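Local coordinates for protein multicopper oxidase (Arthrobacter sp. FB24, PDB 3GDC) that probably couples the one-electron oxidation of phenolic or similar substrates to the reduction of dioxygen to water, as a laccase-like copper enzyme built of cupredoxin-type domains, at residues 55-60 against 84-89; 230-233 against 239-242. One frame throughout, in Å; residues are numbered along the deposited sequence.

Interaction 1 (55-60 against 84-89); sequences KGWSYN and GAHPHT. With CU (copper (II) ion), chain D.
His88 points the CE1 edge of its imidazole at the face of Trp57, 3.6 Å from CE3, in an edge-to-face pair whose planes stand at 65°. The same ring spends ND1 on a copper ion, at 2.1 Å, and as CE1 neighbours ND1, the indole lies against the flank of the metal-bound edge. His86 meets the indole differently. Its ND1 comes within 3.4 Å of Trp57 CZ2, which sits over the face of the imidazole, off-centre, and the two planes are inclined at 44°. Indole is broad enough to serve both histidines, its CE3 side facing His88 and its CZ2 side His86. Cys133 and His141 complete the copper ligands, the Cys-His-His set of a type 1 (blue) site in a cupredoxin domain, where such a copper normally accepts electrons from substrate. Were Trp57 an alanine, the face that His88 CE1 meets would be gone, which is likely to leave a gap beside the copper-bound imidazole and free that ring to tilt. Further along strand 52-59, Tyr59 reaches the residue after the ligand: its OH donates to Thr89 O at 2.8 Å, the acceptor lying in the plane of the phenol and the donor in the carbonyl plane. With CG anti to its own carbonyl carbon (chi1 -64°), Tyr59 swings its hydroxyl across to 84-89, and its side chain also touches the copper ligand Cys133.

Interaction 2 (230-233 against 239-242); sequences YYPT and PSEY
Pro239 lies flat against the phenol ring of Tyr231, the two side chains running alongside each other in the same direction. Its CB sits 3.8 Å from the ring centroid and only 15° off the normal, a CH-pi contact, while CD comes to 3.5 Å from Tyr231 CE1. Proline suits the place because its rigid ring can lay several C-H groups against the aromatic face at once, and Tyr231, with chi1 at -57°, has its ring anti to its own carbonyl carbon, where it can receive them. Next comes Ser240, whose backbone N donates to Tyr230 O at 2.8 Å. Its small side chain fits against the ring of Pro232, OG lying 3.2 Å from Pro232 CD; a weak bond from OG to Tyr230 O, at 3.4 Å, may add to the hold, though another acceptor competes for that proton. Glu241 pairs with Tyr230: Glu241 O accepts from Tyr230 N at 3.0 Å, whereas Glu241 N is buried here without a hydrogen-bond partner. Both side chains rise from the same face of the sheet, where Tyr230 CB and Glu241 CB come to 4.4 Å; the Tyr230 OH is hydrogen-bonded to Gln248. Glu241 packs on Pro232 of a second subunit and Tyr242 O accepts from Thr235 OG1 of that subunit, while Pro232 packs on Glu241 of a third. Tyr230 and Glu241 form an antiparallel hydrogen-bonded pair, the register of a beta hairpin joining strands 228-232 and 241-243 at the margin of a cupredoxin-type sheet, where the subunits meet.

How the interactions relate
Interactions 1 and 2 belong to different parts of the chain, each of the multicopper oxidase family, and lie on opposite sides of the chain's centre, with centres 33 Å apart and nearest atoms about 18 Å apart, so neither touches the other. Interaction 1 includes a ligand of one copper, probably the type 1 electron-accepting site, and packs an indole against it; the side chain of Thr89 lies about 9 Å from another bound copper. Interaction 2 holds no copper ligand and instead shapes a hairpin that faces two neighbouring subunits. In the three-chain assembly, 55-60 and 84-89 meet no other subunit, whereas 230-233 and 239-242 meet both.

Interaction 1 (55-60 against 84-89)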
loop_
_atom_site.group_PDB
_atom_site.type_symbol
_atom_site.label_atom_id
_atom_site.label_comp_id
_atom_site.label_asym_id
_atom_site.label_seq_id
_atom_site.Cartn_x
_atom_site.Cartn_y
_atom_site.Cartn_z
ATOM N N LYS A 55 21.583 21.391 -0.017
ATOM C CA LYS A 55 21.469 22.330 1.106
ATOM C C LYS A 55 20.421 21.778 2.069
ATOM O O LYS A 55 19.212 21.933 1.856
ATOM C CB LYS A 55 21.083 23.732 0.624
ATOM C CG LYS A 55 22.007 24.298 -0.470
ATOM C CD LYS A 55 21.893 25.819 -0.582
ATOM C CE LYS A 55 22.507 26.532 0.632
ATOM N NZ LYS A 55 23.987 26.353 0.723
ATOM N N GLY A 56 20.900 21.083 3.093
ATOM C CA GLY A 56 20.030 20.397 4.034
ATOM C C GLY A 56 19.676 21.203 5.271
ATOM O O GLY A 56 20.367 22.155 5.643
ATOM N N TRP A 57 18.544 20.831 5.858
ATOM C CA TRP A 57 18.165 21.231 7.197
ATOM C C TRP A 57 18.228 19.931 7.990
ATOM O O TRP A 57 17.495 18.980 7.687
ATOM C CB TRP A 57 16.738 21.763 7.213
ATOM C CG TRP A 57 16.532 23.068 6.501
ATOM C CD1 TRP A 57 17.484 23.991 6.159
ATOM C CD2 TRP A 57 15.279 23.607 6.067
ATOM N NE1 TRP A 57 16.898 25.068 5.525
ATOM C CE2 TRP A 57 15.547 24.857 5.458
ATOM C CE3 TRP A 57 13.956 23.147 6.119
ATOM C CZ2 TRP A 57 14.533 25.657 4.906
ATOM C CZ3 TRP A 57 12.949 23.943 5.581
ATOM C CH2 TRP A 57 13.246 25.180 4.973
ATOM N N SER A 58 19.101 19.877 8.982
ATOM C CA SER A 58 19.377 18.614 9.651
ATOM C C SER A 58 19.355 18.739 11.163
ATOM O O SER A 58 19.724 19.773 11.715
ATOM C CB SER A 58 20.742 18.071 9.223
ATOM O OG SER A 58 21.781 18.922 9.659
ATOM N N TYR A 59 18.941 17.666 11.820
ATOM C CA TYR A 59 19.095 17.542 13.260
ATOM C C TYR A 59 20.486 16.988 13.565
ATOM O O TYR A 59 20.823 15.875 13.129
ATOM C CB TYR A 59 18.042 16.593 13.822
ATOM C CG TYR A 59 16.603 17.028 13.690
ATOM C CD1 TYR A 59 16.130 18.191 14.320
ATOM C CD2 TYR A 59 15.687 16.238 12.989
ATOM C CE1 TYR A 59 14.798 18.572 14.215
ATOM C CE2 TYR A 59 14.333 16.609 12.898
ATOM C CZ TYR A 59 13.902 17.782 13.510
ATOM O OH TYR A 59 12.571 18.145 13.425
ATOM N N ASN A 60 21.283 17.761 14.309
ATOM C CA ASN A 60 22.646 17.374 14.709
ATOM C C ASN A 60 23.587 17.102 13.529
ATOM O O ASN A 60 24.519 16.289 13.636
ATOM C CB ASN A 60 22.625 16.171 15.671
ATOM C CG ASN A 60 22.152 16.541 17.071
ATOM O OD1 ASN A 60 21.840 17.700 17.351
ATOM N ND2 ASN A 60 22.089 15.551 17.952
ATOM N N GLY A 84 19.063 26.970 13.031
ATOM C CA GLY A 84 18.825 27.254 11.610
ATOM C C GLY A 84 18.318 28.661 11.333
ATOM O O GLY A 84 18.083 29.443 12.257
ATOM N N ALA A 85 18.148 28.981 10.056
ATOM C CA ALA A 85 17.690 30.306 9.623
ATOM C C ALA A 85 16.169 30.419 9.599
ATOM O O ALA A 85 15.628 31.518 9.448
ATOM C CB ALA A 85 18.256 30.637 8.244
ATOM N N HIS A 86 15.488 29.281 9.730
ATOM C CA HIS A 86 14.030 29.218 9.611
ATOM C C HIS A 86 13.433 28.638 10.888
ATOM O O HIS A 86 14.116 27.897 11.610
ATOM C CB HIS A 86 13.631 28.343 8.411
ATOM C CG HIS A 86 14.285 28.746 7.124
ATOM N ND1 HIS A 86 15.563 28.354 6.780
ATOM C CD2 HIS A 86 13.840 29.513 6.101
ATOM C CE1 HIS A 86 15.872 28.857 5.599
ATOM N NE2 HIS A 86 14.846 29.566 5.167
ATOM N N PRO A 87 12.152 28.953 11.175
ATOM C CA PRO A 87 11.519 28.302 12.327
ATOM C C PRO A 87 11.373 26.807 12.066
ATOM O O PRO A 87 11.193 26.395 10.916
ATOM C CB PRO A 87 10.127 28.952 12.378
ATOM C CG PRO A 87 9.874 29.402 10.968
ATOM C CD PRO A 87 11.224 29.881 10.498
ATOM N N HIS A 88 11.464 26.011 13.123
ATOM C CA HIS A 88 11.359 24.559 13.017
ATOM C C HIS A 88 10.674 24.013 14.267
ATOM O O HIS A 88 10.510 24.725 15.278
ATOM C CB HIS A 88 12.758 23.909 12.889
ATOM C CG HIS A 88 13.503 24.273 11.639
ATOM N ND1 HIS A 88 13.049 23.947 10.377
ATOM C CD2 HIS A 88 14.680 24.924 11.459
ATOM C CE1 HIS A 88 13.901 24.406 9.475
ATOM N NE2 HIS A 88 14.904 24.991 10.106
ATOM N N THR A 89 10.275 22.747 14.208
ATOM C CA THR A 89 9.767 22.050 15.381
ATOM C C THR A 89 10.317 20.614 15.380
ATOM O O THR A 89 11.052 20.207 14.455
ATOM C CB THR A 89 8.204 21.982 15.401
ATOM O OG1 THR A 89 7.753 21.063 14.408
ATOM C CG2 THR A 89 7.553 23.346 15.162
HETATM CU CU CU D . 11.364 22.860 9.906
#

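Interaction 2 (230-233 against 239-242)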
loop_
_atom_site.group_PDB
_atom_site.type_symbol
_atom_site.label_atom_id
_atom_site.label_comp_id
_atom_site.label_asym_id
_atom_site.label_seq_id
_atom_site.Cartn_x
_atom_site.Cartn_y
_atom_site.Cartn_z
ATOM N N TYR A 230 7.673 -9.618 8.995
ATOM C CA TYR A 230 7.466 -8.184 9.088
ATOM C C TYR A 230 6.464 -7.824 10.184
ATOM O O TYR A 230 5.392 -8.430 10.281
ATOM C CB TYR A 230 7.020 -7.606 7.741
ATOM C CG TYR A 230 6.866 -6.112 7.751
ATOM C CD1 TYR A 230 7.975 -5.275 7.903
ATOM C CD2 TYR A 230 5.617 -5.526 7.600
ATOM C CE1 TYR A 230 7.833 -3.891 7.910
ATOM C CE2 TYR A 230 5.470 -4.145 7.600
ATOM C CZ TYR A 230 6.573 -3.338 7.753
ATOM O OH TYR A 230 6.423 -1.973 7.767
ATOM N N TYR A 231 6.831 -6.837 10.995
ATOM C CA TYR A 231 6.008 -6.369 12.102
ATOM C C TYR A 231 5.697 -4.897 11.893
ATOM O O TYR A 231 6.536 -4.055 12.213
ATOM C CB TYR A 231 6.751 -6.509 13.437
ATOM C CG TYR A 231 7.231 -7.891 13.785
ATOM C CD1 TYR A 231 6.586 -8.634 14.770
ATOM C CD2 TYR A 231 8.353 -8.440 13.170
ATOM C CE1 TYR A 231 7.027 -9.893 15.106
ATOM C CE2 TYR A 231 8.814 -9.715 13.506
ATOM C CZ TYR A 231 8.141 -10.428 14.471
ATOM O OH TYR A 231 8.576 -11.676 14.823
ATOM N N PRO A 232 4.511 -4.584 11.335
ATOM C CA PRO A 232 4.135 -3.204 11.016
ATOM C C PRO A 232 4.178 -2.331 12.266
ATOM O O PRO A 232 3.600 -2.702 13.287
ATOM C CB PRO A 232 2.691 -3.318 10.506
ATOM C CG PRO A 232 2.457 -4.741 10.237
ATOM C CD PRO A 232 3.483 -5.564 10.935
ATOM N N THR A 233 4.878 -1.201 12.171
ATOM C CA THR A 233 5.075 -0.246 13.273
ATOM C C THR A 233 5.821 -0.844 14.490
ATOM O O THR A 233 6.032 -0.146 15.490
ATOM C CB THR A 233 3.729 0.436 13.701
ATOM O OG1 THR A 233 2.893 0.622 12.542
ATOM C CG2 THR A 233 3.986 1.815 14.355
ATOM N N PRO A 239 4.321 -11.397 13.970
ATOM C CA PRO A 239 4.448 -10.754 12.660
ATOM C C PRO A 239 3.190 -10.830 11.793
ATOM O O PRO A 239 2.366 -11.749 11.931
ATOM C CB PRO A 239 5.633 -11.487 12.013
ATOM C CG PRO A 239 5.652 -12.822 12.648
ATOM C CD PRO A 239 5.092 -12.654 14.048
ATOM N N SER A 240 3.039 -9.843 10.919
ATOM C CA SER A 240 1.878 -9.763 10.055
ATOM C C SER A 240 2.078 -10.568 8.776
ATOM O O SER A 240 1.116 -11.076 8.194
ATOM C CB SER A 240 1.551 -8.303 9.726
ATOM O OG SER A 240 2.458 -7.746 8.780
ATOM N N GLU A 241 3.335 -10.672 8.354
ATOM C CA GLU A 241 3.681 -11.205 7.036
ATOM C C GLU A 241 4.998 -11.951 7.074
ATOM O O GLU A 241 5.852 -11.665 7.900
ATOM C CB GLU A 241 3.789 -10.068 6.004
ATOM C CG GLU A 241 2.446 -9.578 5.471
ATOM C CD GLU A 241 2.570 -8.570 4.332
ATOM O OE1 GLU A 241 3.160 -8.909 3.284
ATOM O OE2 GLU A 241 2.042 -7.439 4.475
ATOM N N TYR A 242 5.157 -12.911 6.166
ATOM C CA TYR A 242 6.452 -13.512 5.901
ATOM C C TYR A 242 6.662 -13.358 4.396
ATOM O O TYR A 242 5.915 -13.936 3.605
ATOM C CB TYR A 242 6.459 -14.987 6.322
ATOM C CG TYR A 242 7.784 -15.699 6.140
ATOM C CD1 TYR A 242 8.901 -15.333 6.890
ATOM C CD2 TYR A 242 7.916 -16.762 5.237
ATOM C CE1 TYR A 242 10.120 -15.983 6.745
ATOM C CE2 TYR A 242 9.145 -17.429 5.088
ATOM C CZ TYR A 242 10.238 -17.032 5.853
ATOM O OH TYR A 242 11.463 -17.659 5.730
#